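PDB 5XDD: thermophilic dibenzothiophene desulfurization enzyme C from Paenibacillus sp. A11-2, which probably oxidises dibenzothiophene to its sulfoxide and then its sulfone, as a flavin-dependent monooxygenase that uses reduced FMN and molecular oxygen. Local coordinates for the flavin mononucleotide and indole site. Residues are numbered along the deposited sequence; one frame, centred on the assembly and turned at random. Chains: chain A/B, Thermophilic dibenzothiophene desulfurization enzyme C.

The flavin mononucleotide and indole site. Residues chain A 89, 93, 126, 128-129, 158, 160, 171, 202, 207, 212, 247, 384, 387-388, 412-413; chain B 279, 364-366. With FMN (flavin mononucleotide), chain C; IND (indole), chain D.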
ATOM      1  N   HIS A  89      10.465  -3.327  26.476  1.00 12.52           N
ATOM      2  CA  HIS A  89       9.253  -4.047  26.837  1.00 15.32           C
ATOM      3  C   HIS A  89       9.204  -4.312  28.330  1.00 22.38           C
ATOM      4  O   HIS A  89       8.194  -4.041  28.986  1.00 15.03           O
ATOM      5  CB  HIS A  89       9.217  -5.335  26.051  1.00 17.77           C
ATOM      6  CG  HIS A  89       8.167  -6.308  26.461  1.00 18.02           C
ATOM      7  ND1 HIS A  89       7.079  -6.591  25.666  1.00 25.27           N
ATOM      8  CD2 HIS A  89       8.072  -7.127  27.537  1.00 16.48           C
ATOM      9  CE1 HIS A  89       6.353  -7.533  26.240  1.00 28.60           C
ATOM     10  NE2 HIS A  89       6.922  -7.860  27.386  1.00 21.92           N
ATOM     11  N   TYR A  93       6.339  -2.648  30.580  1.00 16.84           N
ATOM     12  CA  TYR A  93       5.379  -3.495  31.266  1.00 17.74           C
ATOM     13  C   TYR A  93       5.437  -3.282  32.762  1.00 20.03           C
ATOM     14  O   TYR A  93       4.414  -3.397  33.444  1.00 15.53           O
ATOM     15  CB  TYR A  93       5.620  -4.958  30.975  1.00 22.04           C
ATOM     16  CG  TYR A  93       4.831  -5.511  29.829  1.00 27.34           C
ATOM     17  CD1 TYR A  93       5.157  -5.162  28.525  1.00 34.41           C
ATOM     18  CD2 TYR A  93       3.759  -6.368  30.033  1.00 38.32           C
ATOM     19  CE1 TYR A  93       4.454  -5.653  27.455  1.00 36.18           C
ATOM     20  CE2 TYR A  93       3.036  -6.889  28.939  1.00 42.14           C
ATOM     21  CZ  TYR A  93       3.403  -6.526  27.655  1.00 42.28           C
ATOM     22  OH  TYR A  93       2.731  -7.006  26.540  1.00 43.43           O
ATOM     23  N   ASN A 126       4.411  -9.864  35.560  1.00 17.80           N
ATOM     24  CA  ASN A 126       2.995 -10.211  35.679  1.00 20.48           C
ATOM     25  C   ASN A 126       2.730 -11.603  35.138  1.00 18.52           C
ATOM     26  O   ASN A 126       3.499 -12.152  34.351  1.00 19.64           O
ATOM     27  CB  ASN A 126       2.072  -9.202  34.982  1.00 24.40           C
ATOM     28  CG  ASN A 126       1.998  -9.417  33.517  1.00 25.73           C
ATOM     29  OD1 ASN A 126       1.072 -10.049  32.989  1.00 22.93           O
ATOM     30  ND2 ASN A 126       2.981  -8.903  32.836  1.00 27.63           N
ATOM     31  N   SER A 128      -0.841 -13.208  33.860  1.00 20.53           N
ATOM     32  CA  SER A 128      -2.211 -12.760  33.623  1.00 22.23           C
ATOM     33  C   SER A 128      -2.906 -13.603  32.558  1.00 27.82           C
ATOM     34  O   SER A 128      -3.997 -14.135  32.791  1.00 23.49           O
ATOM     35  CB  SER A 128      -2.208 -11.290  33.185  1.00 23.94           C
ATOM     36  OG  SER A 128      -1.455 -10.506  34.073  1.00 32.78           O
ATOM     37  N   SER A 129      -2.282 -13.712  31.375  1.00 23.22           N
ATOM     38  CA  SER A 129      -2.870 -14.434  30.252  1.00 29.42           C
ATOM     39  C   SER A 129      -2.651 -15.946  30.372  1.00 24.84           C
ATOM     40  O   SER A 129      -1.781 -16.426  31.104  1.00 24.58           O
ATOM     41  CB  SER A 129      -2.297 -13.915  28.925  1.00 28.57           C
ATOM     42  OG  SER A 129      -2.765 -12.583  28.712  1.00 32.14           O
ATOM     43  N   PHE A 158       2.619 -16.269  28.719  1.00 19.85           N
ATOM     44  CA  PHE A 158       3.036 -14.917  28.330  1.00 21.69           C
ATOM     45  C   PHE A 158       3.280 -14.038  29.558  1.00 24.50           C
ATOM     46  O   PHE A 158       2.844 -12.884  29.634  1.00 21.09           O
ATOM     47  CB  PHE A 158       2.008 -14.280  27.385  1.00 19.82           C
ATOM     48  CG  PHE A 158       2.062 -14.815  25.978  1.00 21.68           C
ATOM     49  CD1 PHE A 158       3.057 -14.381  25.096  1.00 25.31           C
ATOM     50  CD2 PHE A 158       1.112 -15.722  25.527  1.00 23.61           C
ATOM     51  CE1 PHE A 158       3.110 -14.857  23.782  1.00 25.20           C
ATOM     52  CE2 PHE A 158       1.154 -16.212  24.234  1.00 24.71           C
ATOM     53  CZ  PHE A 158       2.164 -15.774  23.349  1.00 16.30           C
ATOM     54  N   SER A 160       5.269 -11.880  31.042  1.00 20.42           N
ATOM     55  CA  SER A 160       6.406 -10.998  30.792  1.00 18.37           C
ATOM     56  C   SER A 160       7.073 -10.554  32.087  1.00 21.86           C
ATOM     57  O   SER A 160       6.405 -10.203  33.063  1.00 20.82           O
ATOM     58  CB  SER A 160       5.960  -9.752  30.003  1.00 25.38           C
ATOM     59  OG  SER A 160       5.690 -10.080  28.652  1.00 25.29           O
ATOM     60  N   PHE A 171      -3.362 -12.679  38.180  1.00 16.50           N
ATOM     61  CA  PHE A 171      -4.804 -12.670  38.017  1.00 16.95           C
ATOM     62  C   PHE A 171      -5.361 -14.081  38.037  1.00 16.09           C
ATOM     63  O   PHE A 171      -4.825 -14.981  37.385  1.00 19.30           O
ATOM     64  CB  PHE A 171      -5.225 -12.023  36.667  1.00 19.83           C
ATOM     65  CG  PHE A 171      -4.888 -10.575  36.551  1.00 23.71           C
ATOM     66  CD1 PHE A 171      -3.619 -10.159  36.172  1.00 20.51           C
ATOM     67  CD2 PHE A 171      -5.844  -9.629  36.807  1.00 21.42           C
ATOM     68  CE1 PHE A 171      -3.323  -8.807  36.061  1.00 23.43           C
ATOM     69  CE2 PHE A 171      -5.559  -8.280  36.706  1.00 20.65           C
ATOM     70  CZ  PHE A 171      -4.299  -7.869  36.343  1.00 20.57           C
ATOM     71  N   TRP A 202      10.454 -19.549  27.541  1.00 24.15           N
ATOM     72  CA  TRP A 202      10.318 -18.509  26.517  1.00 22.38           C
ATOM     73  C   TRP A 202      11.403 -18.669  25.465  1.00 19.54           C
ATOM     74  O   TRP A 202      12.592 -18.523  25.765  1.00 22.18           O
ATOM     75  CB  TRP A 202      10.418 -17.123  27.142  1.00 20.51           C
ATOM     76  CG  TRP A 202      10.206 -15.957  26.248  1.00 21.99           C
ATOM     77  CD1 TRP A 202      11.090 -14.926  26.029  1.00 17.82           C
ATOM     78  CD2 TRP A 202       9.019 -15.628  25.497  1.00 17.46           C
ATOM     79  NE1 TRP A 202      10.531 -13.997  25.183  1.00 17.59           N
ATOM     80  CE2 TRP A 202       9.270 -14.401  24.839  1.00 17.11           C
ATOM     81  CE3 TRP A 202       7.786 -16.251  25.309  1.00 19.62           C
ATOM     82  CZ2 TRP A 202       8.325 -13.779  24.016  1.00 17.55           C
ATOM     83  CZ3 TRP A 202       6.858 -15.643  24.478  1.00 22.58           C
ATOM     84  CH2 TRP A 202       7.141 -14.415  23.842  1.00 18.62           C
ATOM     85  N   MET A 207      11.568 -10.247  20.670  1.00 14.55           N
ATOM     86  CA  MET A 207      11.363 -10.004  22.091  1.00 14.83           C
ATOM     87  C   MET A 207      11.994 -11.126  22.912  1.00 18.22           C
ATOM     88  O   MET A 207      11.440 -11.586  23.915  1.00 16.05           O
ATOM     89  CB  MET A 207       9.875  -9.883  22.417  1.00 16.66           C
ATOM     90  CG  MET A 207       9.139  -8.845  21.587  1.00 22.03           C
ATOM     91  SD  MET A 207       9.886  -7.191  21.623  1.00 28.97           S
ATOM     92  CE  MET A 207       9.965  -6.818  23.276  1.00 17.76           C
ATOM     93  N   SER A 212       8.864 -13.916  28.701  1.00 19.76           N
ATOM     94  CA  SER A 212       7.399 -14.036  28.619  1.00 20.27           C
ATOM     95  C   SER A 212       6.919 -15.471  28.549  1.00 19.39           C
ATOM     96  O   SER A 212       5.945 -15.765  27.853  1.00 19.03           O
ATOM     97  CB  SER A 212       6.880 -13.249  27.420  1.00 22.26           C
ATOM     98  OG  SER A 212       7.328 -11.940  27.517  1.00 18.87           O
ATOM     99  N   TRP A 247      -6.515   1.982  32.571  1.00 17.97           N
ATOM    100  CA  TRP A 247      -5.364   1.093  32.503  1.00 15.90           C
ATOM    101  C   TRP A 247      -5.106   0.669  31.056  1.00 18.73           C
ATOM    102  O   TRP A 247      -3.950   0.579  30.620  1.00 16.64           O
ATOM    103  CB  TRP A 247      -5.553  -0.146  33.400  1.00 16.22           C
ATOM    104  CG  TRP A 247      -4.411  -1.146  33.239  1.00 13.18           C
ATOM    105  CD1 TRP A 247      -3.192  -1.129  33.897  1.00 16.41           C
ATOM    106  CD2 TRP A 247      -4.366  -2.270  32.358  1.00 19.09           C
ATOM    107  NE1 TRP A 247      -2.414  -2.157  33.475  1.00 16.82           N
ATOM    108  CE2 TRP A 247      -3.105  -2.887  32.536  1.00 18.19           C
ATOM    109  CE3 TRP A 247      -5.255  -2.807  31.416  1.00 16.13           C
ATOM    110  CZ2 TRP A 247      -2.704  -4.003  31.798  1.00 17.72           C
ATOM    111  CZ3 TRP A 247      -4.858  -3.925  30.689  1.00 20.35           C
ATOM    112  CH2 TRP A 247      -3.592  -4.516  30.890  1.00 21.99           C
ATOM    113  N   THR A 384       6.864  -9.879  16.284  1.00 12.88           N
ATOM    114  CA  THR A 384       6.372 -10.619  17.450  1.00 12.04           C
ATOM    115  C   THR A 384       5.405  -9.779  18.282  1.00 13.58           C
ATOM    116  O   THR A 384       4.282 -10.207  18.563  1.00 12.83           O
ATOM    117  CB  THR A 384       7.547 -11.090  18.318  1.00 13.88           C
ATOM    118  OG1 THR A 384       8.374 -11.978  17.563  1.00 13.73           O
ATOM    119  CG2 THR A 384       7.074 -11.852  19.526  1.00 10.39           C
ATOM    120  N   LEU A 387       1.634  -8.510  17.475  1.00 13.89           N
ATOM    121  CA  LEU A 387       0.595  -9.528  17.460  1.00 14.66           C
ATOM    122  C   LEU A 387      -0.061  -9.724  18.826  1.00 16.39           C
ATOM    123  O   LEU A 387      -0.970 -10.570  18.951  1.00 16.87           O
ATOM    124  CB  LEU A 387       1.174 -10.851  16.981  1.00 16.24           C
ATOM    125  CG  LEU A 387       1.775 -10.831  15.579  1.00 14.35           C
ATOM    126  CD1 LEU A 387       2.536 -12.095  15.362  1.00 14.63           C
ATOM    127  CD2 LEU A 387       0.655 -10.648  14.587  1.00 19.26           C
ATOM    128  N   HIS A 388       0.386  -8.965  19.834  1.00 21.53           N
ATOM    129  CA  HIS A 388      -0.147  -9.038  21.197  1.00 20.42           C
ATOM    130  C   HIS A 388      -1.654  -9.098  21.202  1.00 18.35           C
ATOM    131  O   HIS A 388      -2.256  -9.946  21.870  1.00 19.30           O
ATOM    132  CB  HIS A 388       0.339  -7.810  21.993  1.00 18.20           C
ATOM    133  CG  HIS A 388      -0.029  -7.822  23.441  1.00 27.54           C
ATOM    134  ND1 HIS A 388      -1.249  -7.363  23.912  1.00 27.54           N
ATOM    135  CD2 HIS A 388       0.677  -8.205  24.530  1.00 27.89           C
ATOM    136  CE1 HIS A 388      -1.279  -7.489  25.226  1.00 32.89           C
ATOM    137  NE2 HIS A 388      -0.126  -7.997  25.624  1.00 29.56           N
ATOM    138  N   PHE A 412      -9.544  -5.792  29.007  1.00 21.39           N
ATOM    139  CA  PHE A 412      -8.086  -5.822  29.072  1.00 25.43           C
ATOM    140  C   PHE A 412      -7.426  -5.528  27.730  1.00 27.45           C
ATOM    141  O   PHE A 412      -6.193  -5.380  27.684  1.00 22.63           O
ATOM    142  CB  PHE A 412      -7.601  -7.170  29.614  1.00 27.67           C
ATOM    143  CG  PHE A 412      -7.865  -7.357  31.102  1.00 30.40           C
ATOM    144  CD1 PHE A 412      -7.168  -6.610  32.035  1.00 31.53           C
ATOM    145  CD2 PHE A 412      -8.806  -8.269  31.557  1.00 34.94           C
ATOM    146  CE1 PHE A 412      -7.399  -6.765  33.405  1.00 33.24           C
ATOM    147  CE2 PHE A 412      -9.032  -8.437  32.935  1.00 39.74           C
ATOM    148  CZ  PHE A 412      -8.339  -7.677  33.848  1.00 28.94           C
ATOM    149  N   TYR A 413      -8.211  -5.407  26.657  1.00 22.47           N
ATOM    150  CA  TYR A 413      -7.688  -5.169  25.321  1.00 23.25           C
ATOM    151  C   TYR A 413      -8.204  -3.903  24.672  1.00 20.92           C
ATOM    152  O   TYR A 413      -7.581  -3.425  23.724  1.00 26.02           O
ATOM    153  CB  TYR A 413      -8.032  -6.340  24.395  1.00 31.46           C
ATOM    154  CG  TYR A 413      -7.285  -7.614  24.696  1.00 38.72           C
ATOM    155  CD1 TYR A 413      -5.976  -7.784  24.275  1.00 48.80           C
ATOM    156  CD2 TYR A 413      -7.885  -8.645  25.411  1.00 50.63           C
ATOM    157  CE1 TYR A 413      -5.273  -8.958  24.547  1.00 53.31           C
ATOM    158  CE2 TYR A 413      -7.192  -9.825  25.689  1.00 52.88           C
ATOM    159  CZ  TYR A 413      -5.888  -9.976  25.245  1.00 58.90           C
ATOM    160  OH  TYR A 413      -5.183 -11.141  25.503  1.00 59.28           O
TER
ATOM    161  N   ARG B 279      -6.612 -19.245  17.335  1.00 28.58           N
ATOM    162  CA  ARG B 279      -7.752 -19.164  18.228  1.00 28.59           C
ATOM    163  C   ARG B 279      -8.692 -18.061  17.771  1.00 25.94           C
ATOM    164  O   ARG B 279      -8.238 -17.063  17.213  1.00 24.41           O
ATOM    165  CB  ARG B 279      -7.292 -18.866  19.655  1.00 28.10           C
ATOM    166  CG  ARG B 279      -6.475 -20.011  20.250  1.00 41.19           C
ATOM    167  CD  ARG B 279      -6.063 -19.761  21.709  1.00 41.32           C
ATOM    168  NE  ARG B 279      -5.191 -18.598  21.869  1.00 36.59           N
ATOM    169  CZ  ARG B 279      -4.737 -18.173  23.043  1.00 44.26           C
ATOM    170  NH1 ARG B 279      -5.077 -18.808  24.172  1.00 44.29           N
ATOM    171  NH2 ARG B 279      -3.943 -17.115  23.092  1.00 40.09           N
ATOM    172  N   GLY B 364      -1.694 -15.288  14.466  1.00 15.77           N
ATOM    173  CA  GLY B 364      -1.751 -14.865  15.851  1.00 18.84           C
ATOM    174  C   GLY B 364      -0.374 -14.851  16.500  1.00 18.25           C
ATOM    175  O   GLY B 364       0.625 -15.283  15.932  1.00 15.95           O
ATOM    176  N   ALA B 365      -0.341 -14.339  17.732  1.00 16.15           N
ATOM    177  CA  ALA B 365       0.931 -14.136  18.416  1.00 15.77           C
ATOM    178  C   ALA B 365       1.720 -15.423  18.625  1.00 17.51           C
ATOM    179  O   ALA B 365       2.949 -15.393  18.612  1.00 15.10           O
ATOM    180  CB  ALA B 365       0.707 -13.466  19.768  1.00 22.00           C
ATOM    181  N   ARG B 366       1.055 -16.558  18.851  1.00 17.76           N
ATOM    182  CA  ARG B 366       1.826 -17.756  19.186  1.00 22.96           C
ATOM    183  C   ARG B 366       2.609 -18.316  18.006  1.00 18.42           C
ATOM    184  O   ARG B 366       3.586 -19.040  18.224  1.00 16.39           O
ATOM    185  CB  ARG B 366       0.912 -18.826  19.756  1.00 25.44           C
ATOM    186  CG  ARG B 366       0.441 -18.469  21.178  1.00 31.62           C
ATOM    187  CD  ARG B 366      -0.747 -19.315  21.594  1.00 32.94           C
ATOM    188  NE  ARG B 366      -1.663 -19.328  20.479  1.00 38.43           N
ATOM    189  CZ  ARG B 366      -2.517 -20.293  20.199  1.00 41.27           C
ATOM    190  NH1 ARG B 366      -2.637 -21.349  20.988  1.00 41.16           N
ATOM    191  NH2 ARG B 366      -3.247 -20.181  19.102  1.00 38.10           N
TER
HETATM  192  N1  FMN C 501      -0.243 -11.104  28.027  1.00 30.68           N
HETATM  193  C2  FMN C 501      -0.338 -10.800  29.362  1.00 30.22           C
HETATM  194  O2  FMN C 501      -1.399 -10.961  29.964  1.00 29.82           O
HETATM  195  N3  FMN C 501       0.765 -10.333  30.039  1.00 26.93           N
HETATM  196  C4  FMN C 501       1.958 -10.158  29.383  1.00 33.45           C
HETATM  197  O4  FMN C 501       2.914  -9.713  30.025  1.00 31.42           O
HETATM  198  C4A FMN C 501       2.077 -10.471  28.020  1.00 32.57           C
HETATM  199  N5  FMN C 501       3.293 -10.291  27.347  1.00 30.82           N
HETATM  200  C5A FMN C 501       3.375 -10.602  25.986  1.00 30.62           C
HETATM  201  C6  FMN C 501       4.580 -10.421  25.299  1.00 29.50           C
HETATM  202  C7  FMN C 501       4.676 -10.734  23.935  1.00 30.51           C
HETATM  203  C7M FMN C 501       5.979 -10.524  23.213  1.00 21.22           C
HETATM  204  C8  FMN C 501       3.561 -11.221  23.267  1.00 32.98           C
HETATM  205  C8M FMN C 501       3.601 -11.567  21.800  1.00 28.21           C
HETATM  206  C9  FMN C 501       2.355 -11.391  23.943  1.00 27.63           C
HETATM  207  C9A FMN C 501       2.239 -11.085  25.305  1.00 29.09           C
HETATM  208  N10 FMN C 501       1.016 -11.221  25.968  1.00 27.72           N
HETATM  209  C10 FMN C 501       0.954 -10.948  27.339  1.00 31.05           C
HETATM  210  C1' FMN C 501      -0.173 -11.891  25.298  1.00 30.43           C
HETATM  211  C2' FMN C 501      -1.482 -11.305  24.819  1.00 32.83           C
HETATM  212  O2' FMN C 501      -2.172 -10.721  25.929  1.00 35.67           O
HETATM  213  C3' FMN C 501      -2.282 -12.481  24.210  1.00 33.89           C
HETATM  214  O3' FMN C 501      -2.531 -13.486  25.188  1.00 35.33           O
HETATM  215  C4' FMN C 501      -1.610 -13.210  23.024  1.00 31.13           C
HETATM  216  O4' FMN C 501      -0.817 -12.283  22.291  1.00 32.25           O
HETATM  217  C5' FMN C 501      -2.640 -13.905  22.112  1.00 34.20           C
HETATM  218  O5' FMN C 501      -2.092 -15.041  21.441  1.00 37.90           O
HETATM  219  P   FMN C 501      -2.689 -15.658  20.050  1.00 35.08           P
HETATM  220  O1P FMN C 501      -2.894 -14.466  19.080  1.00 26.16           O
HETATM  221  O2P FMN C 501      -4.003 -16.357  20.283  1.00 28.58           O
HETATM  222  O3P FMN C 501      -1.777 -16.741  19.486  1.00 30.08           O
HETATM  223  N1  IND D 505      -1.474  -7.410  32.393  1.00 41.67           N
HETATM  224  C2  IND D 505      -0.587  -6.949  31.501  1.00 50.77           C
HETATM  225  C3  IND D 505      -1.115  -7.287  30.375  1.00 47.94           C
HETATM  226  C4  IND D 505      -3.107  -8.447  29.376  1.00 49.92           C
HETATM  227  C5  IND D 505      -4.286  -9.092  29.753  1.00 44.88           C
HETATM  228  C6  IND D 505      -4.615  -9.215  31.111  1.00 41.96           C
HETATM  229  C7  IND D 505      -3.763  -8.681  32.092  1.00 47.14           C
HETATM  230  C8  IND D 505      -2.584  -8.053  31.740  1.00 43.24           C
HETATM  231  C9  IND D 505      -2.256  -7.932  30.338  1.00 49.48           C
HETATM  232  O   HOH W   1      -1.785 -18.082  17.400  1.00 26.52           O
HETATM  233  O   HOH W   2      -4.519 -17.424  17.604  1.00 30.26           O
HETATM  234  O   HOH W   3      -2.533 -16.118  25.613  1.00 33.92           O
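The active site, in an acyl-CoA dehydrogenase-type fold, holds FMN almost wholly buried, its isoalloxazine in chain A and its phosphate gripped by chain B. At the pyrimidine end A:Asn126 reads the flavin edge with both branches of its amide: ND2 gives a hydrogen bond to the carbonyl O4 of FMN at 2.9 Å, nearly in the amide plane, and OD1 accepts from N3 of FMN on a lone pair. The neighbouring hydroxyl A:Ser128 OG donates to OD1 as well, in the carbonyl plane at 2.8 Å, which fixes the flip of an amide whose CG stands in the crowded position between backbone N and carbonyl carbon (chi1 80°). A leucine here removes both amide partners of N3 and O4 and the acceptor of A:Ser128 OG, and would probably loosen the register of the flavin. A:Ser129 OG donates to the other carbonyl, O2. A:Phe158 lies over one flavin face, its ring stacked on the dimethylbenzene ring with planes 22° apart. From the opposite face comes A:His388, its CD2 3.4 Å from C9A of FMN, while the ribityl carbon C2' sits over the centre of the imidazole. The ribityl O4' donates to the backbone O of the same histidine, 2.8 Å away. At the phosphate, B:Arg279 approaches side-on, NE and NH2 sharing O2P and NH2 also reaching the ester O5'; B:Arg366 meets O3P with backbone N and NE, and B:Ala365 N caps O1P. Indole, poorly ordered and probably marking the substrate pocket, lies near the pyrimidine end with A:Trp247 and A:Phe412 on one side: the CZ2-CH2 edge of A:Trp247 points at the indole face, planes 69° apart, and A:Phe412 CG is 3.7 Å from C6 of indole; A:Ser128 CB comes from the other side. At N5, next to C4A, the carbon where oxygen adds to reduced flavin in such monooxygenases, A:Ser160 OG donates at 2.7 Å; the second shell holds that hydroxyl through A:Ser212 OG and through A:His89 NE2, 2.8 Å from A:Ser160 OG.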